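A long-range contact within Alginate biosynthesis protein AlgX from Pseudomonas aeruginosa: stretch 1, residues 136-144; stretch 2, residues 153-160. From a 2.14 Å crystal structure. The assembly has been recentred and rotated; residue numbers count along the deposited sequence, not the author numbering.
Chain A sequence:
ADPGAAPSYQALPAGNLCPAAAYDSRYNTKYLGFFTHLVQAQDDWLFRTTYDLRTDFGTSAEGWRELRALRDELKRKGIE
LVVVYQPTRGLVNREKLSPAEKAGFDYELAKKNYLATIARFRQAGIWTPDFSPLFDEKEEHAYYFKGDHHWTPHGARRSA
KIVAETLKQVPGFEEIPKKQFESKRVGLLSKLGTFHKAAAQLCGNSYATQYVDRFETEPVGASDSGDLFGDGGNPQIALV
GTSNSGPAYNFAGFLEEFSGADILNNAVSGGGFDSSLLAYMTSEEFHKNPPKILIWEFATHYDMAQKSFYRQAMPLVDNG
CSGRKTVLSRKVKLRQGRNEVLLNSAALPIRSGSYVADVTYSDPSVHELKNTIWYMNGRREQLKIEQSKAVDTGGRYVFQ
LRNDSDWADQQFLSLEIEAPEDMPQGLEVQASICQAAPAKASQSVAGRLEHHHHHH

Stretch 1 136-144: DEKEEHAYY
Stretch 2, residues 153-160: PHGARRSA

Residues 136-144 of AlgX form an irregular segment, without regular helix or strand, that lies against one side of a helix spanning 153-160 and continuing later in the chain. The helix keeps its i to i+4 ladder, from Arg157 N to Pro153 O (2.9 Å) through Ala160 N to Ala156 O (2.9 Å), with phi near -60° and psi between -28° and -50°. The backbones come closest at Tyr143 and Gly155, whose CA atoms lie 3.9 Å apart, and the contact buries 411 Å² in all. His154, Arg158 and Ser159 direct their CA-to-CB bonds toward the segment; Pro153 and Ala156 point away.

Asp136 (phi/psi 49/42, chi1 t) stays out of reach. Glu137 (-67/155) points toward the helix with chi1 p and chi2 t, and its carboxylate oxygens are shared out: OE1 accepts from Arg158 NH1 at 3.0 Å, a salt-bridge hydrogen bond, while OE2 accepts from Tyr143 N at 2.9 Å, folding the segment back on itself. A water supports the ion pair, donating to Glu137 OE1 at 2.7 Å and accepting from Arg158 NE at 3.1 Å. Lys138 (-126/102, chi1 m), modelled only to CG, makes no contact. Glu139 (-136/151, chi1 m, chi2 m) lays CG over one face of the guanidinium, 3.7 Å from Arg158 CZ; its OE1 sits 3.8 Å from Arg158 NH2, a long salt bridge of charge alone, because the oxygen is well out of the guanidinium plane. Glu140 (-73/-41) leads its side-chain end away.

His141 (-96/99, chi1 m, chi2 122°) contributes both backbone and ring. Its carbonyl lies at the guanidinium edge and accepts from Arg158 NH1 at 2.8 Å, and His141 O also receives Arg158 NH2 at 3.2 Å, so one oxygen holds both terminal nitrogens. Arg158 reaches this site with chi1 m, chi2 t, chi3 m and chi4 -86°. The imidazole forms an offset stack with that of His154 (chi1 m, chi2 -80°), centroids 3.9 Å apart and planes at 11°. His141 ND1 approaches His154 CE1 to 3.3 Å, and His141 CB sits over the face of the same ring, 3.7 Å from its centroid.

Ala142 (-54/140) turns its methyl away and leads into Tyr143 (-57/-47, chi1 t, chi2 -79°). Tyr143 N lies 3.2 Å from Arg158 NH1, but both are donors and do not bond to each other; Glu137 accepts from both. The phenol ring receives Gly155 CA over one face, 4.0 Å from CA to centroid, and Gly155 CA also makes a CA-H...O contact with Tyr143 O at 3.6 Å. Glycine permits this approach: an ideal CB would fall 2.3 Å from Tyr143 O, a clash. At the ring's far end Tyr143 OH donates to Ser159 OG at 2.7 Å, and Ser159 OG (chi1 m) passes the chain on to Gly155 O at 2.7 Å. Tyr144 (-105/152, chi1 m) points away, ending the contact.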

# COMPACT_ATOMS: atom_id res chain seq x y z
N ASP A 136 19.56 -7.31 12.71
CA ASP A 136 20.20 -7.82 13.91
C ASP A 136 20.76 -6.68 14.76
O ASP A 136 21.88 -6.75 15.25
CB ASP A 136 21.33 -8.79 13.52
CG ASP A 136 21.59 -9.82 14.59
OD1 ASP A 136 20.98 -9.70 15.67
OD2 ASP A 136 22.37 -10.77 14.35
N GLU A 137 19.99 -5.61 14.88
CA GLU A 137 20.49 -4.37 15.46
C GLU A 137 20.83 -4.53 16.94
O GLU A 137 20.27 -5.39 17.63
CB GLU A 137 19.43 -3.27 15.33
CG GLU A 137 18.28 -3.45 16.34
CD GLU A 137 17.28 -2.30 16.33
OE1 GLU A 137 17.31 -1.46 15.40
OE2 GLU A 137 16.45 -2.26 17.26
N LYS A 138 21.74 -3.69 17.41
CA LYS A 138 21.87 -3.42 18.84
C LYS A 138 21.78 -1.92 19.07
O LYS A 138 22.73 -1.18 18.81
CB LYS A 138 23.16 -4.00 19.41
CG LYS A 138 23.19 -5.52 19.41
N GLU A 139 20.62 -1.47 19.51
CA GLU A 139 20.30 -0.06 19.64
C GLU A 139 19.62 0.14 20.96
O GLU A 139 18.94 -0.75 21.43
CB GLU A 139 19.32 0.36 18.54
CG GLU A 139 19.91 0.31 17.14
CD GLU A 139 20.89 1.43 16.88
OE1 GLU A 139 20.84 2.46 17.60
OE2 GLU A 139 21.71 1.29 15.95
N GLU A 140 19.77 1.32 21.55
CA GLU A 140 19.08 1.62 22.79
C GLU A 140 17.59 1.84 22.55
O GLU A 140 16.76 1.40 23.33
CB GLU A 140 19.70 2.82 23.47
CG GLU A 140 21.04 2.50 24.06
CD GLU A 140 20.94 1.58 25.26
OE1 GLU A 140 20.01 1.75 26.08
OE2 GLU A 140 21.81 0.68 25.40
N HIS A 141 17.28 2.54 21.47
CA HIS A 141 15.89 2.74 21.05
C HIS A 141 15.53 1.70 19.99
O HIS A 141 15.86 1.86 18.82
CB HIS A 141 15.70 4.15 20.50
CG HIS A 141 15.92 5.22 21.52
ND1 HIS A 141 16.85 6.23 21.35
CD2 HIS A 141 15.33 5.45 22.72
CE1 HIS A 141 16.82 7.03 22.40
NE2 HIS A 141 15.90 6.58 23.24
N ALA A 142 14.85 0.64 20.42
CA ALA A 142 14.51 -0.48 19.55
C ALA A 142 13.77 -0.02 18.29
O ALA A 142 12.91 0.86 18.35
CB ALA A 142 13.67 -1.49 20.31
N TYR A 143 14.11 -0.63 17.15
CA TYR A 143 13.47 -0.30 15.88
C TYR A 143 11.94 -0.49 15.97
O TYR A 143 11.17 0.40 15.59
CB TYR A 143 14.08 -1.18 14.78
CG TYR A 143 13.63 -0.95 13.35
CD1 TYR A 143 12.41 -1.44 12.90
CD2 TYR A 143 14.47 -0.31 12.43
CE1 TYR A 143 12.01 -1.25 11.59
CE2 TYR A 143 14.07 -0.14 11.11
CZ TYR A 143 12.83 -0.60 10.70
OH TYR A 143 12.41 -0.43 9.39
N TYR A 144 11.53 -1.62 16.53
CA TYR A 144 10.10 -1.98 16.66
C TYR A 144 9.54 -1.84 18.08
O TYR A 144 10.27 -2.00 19.05
CB TYR A 144 9.87 -3.42 16.21
CG TYR A 144 9.65 -3.56 14.72
CD1 TYR A 144 8.44 -3.18 14.14
CD2 TYR A 144 10.65 -4.06 13.88
CE1 TYR A 144 8.22 -3.30 12.78
CE2 TYR A 144 10.44 -4.19 12.50
CZ TYR A 144 9.22 -3.80 11.97
OH TYR A 144 8.97 -3.90 10.62
N PRO A 153 9.07 5.57 16.27
CA PRO A 153 9.65 6.71 15.54
C PRO A 153 11.15 6.56 15.28
O PRO A 153 11.56 6.89 14.18
CB PRO A 153 9.35 7.88 16.46
CG PRO A 153 8.03 7.50 17.07
CD PRO A 153 8.10 6.02 17.30
N HIS A 154 11.93 6.05 16.23
CA HIS A 154 13.36 5.81 15.99
C HIS A 154 13.61 4.84 14.82
O HIS A 154 14.49 5.07 13.98
CB HIS A 154 14.05 5.35 17.27
CG HIS A 154 14.37 6.47 18.22
ND1 HIS A 154 15.47 7.29 18.07
CD2 HIS A 154 13.74 6.90 19.35
CE1 HIS A 154 15.50 8.18 19.04
NE2 HIS A 154 14.46 7.96 19.83
N GLY A 155 12.83 3.76 14.76
CA GLY A 155 12.90 2.82 13.65
C GLY A 155 12.60 3.50 12.32
O GLY A 155 13.31 3.30 11.32
N ALA A 156 11.53 4.30 12.30
CA ALA A 156 11.15 5.06 11.12
C ALA A 156 12.26 6.03 10.70
O ALA A 156 12.48 6.26 9.52
CB ALA A 156 9.85 5.82 11.37
N ARG A 157 12.96 6.59 11.69
CA ARG A 157 14.01 7.57 11.44
C ARG A 157 15.23 6.91 10.79
O ARG A 157 15.73 7.38 9.75
CB ARG A 157 14.40 8.27 12.76
CG ARG A 157 15.58 9.25 12.61
CD ARG A 157 15.93 9.91 13.96
NE ARG A 157 17.14 10.72 13.85
CZ ARG A 157 18.37 10.22 13.87
NH1 ARG A 157 18.54 8.91 14.01
NH2 ARG A 157 19.43 11.02 13.76
N ARG A 158 15.68 5.81 11.38
CA ARG A 158 16.83 5.08 10.83
C ARG A 158 16.49 4.56 9.44
O ARG A 158 17.36 4.46 8.58
CB ARG A 158 17.27 3.92 11.74
CG ARG A 158 17.80 4.38 13.12
CD ARG A 158 18.59 3.30 13.87
NE ARG A 158 17.75 2.25 14.47
CZ ARG A 158 17.18 2.32 15.68
NH1 ARG A 158 16.44 1.31 16.13
NH2 ARG A 158 17.32 3.41 16.43
N SER A 159 15.22 4.21 9.22
CA SER A 159 14.82 3.76 7.89
C SER A 159 14.84 4.92 6.88
O SER A 159 15.29 4.78 5.73
CB SER A 159 13.41 3.16 7.96
OG SER A 159 13.39 2.08 8.86
N ALA A 160 14.34 6.06 7.32
CA ALA A 160 14.24 7.20 6.43
C ALA A 160 15.63 7.74 6.03
O ALA A 160 15.81 8.29 4.93
CB ALA A 160 13.38 8.29 7.06
O HOH W 1 18.55 -0.46 13.28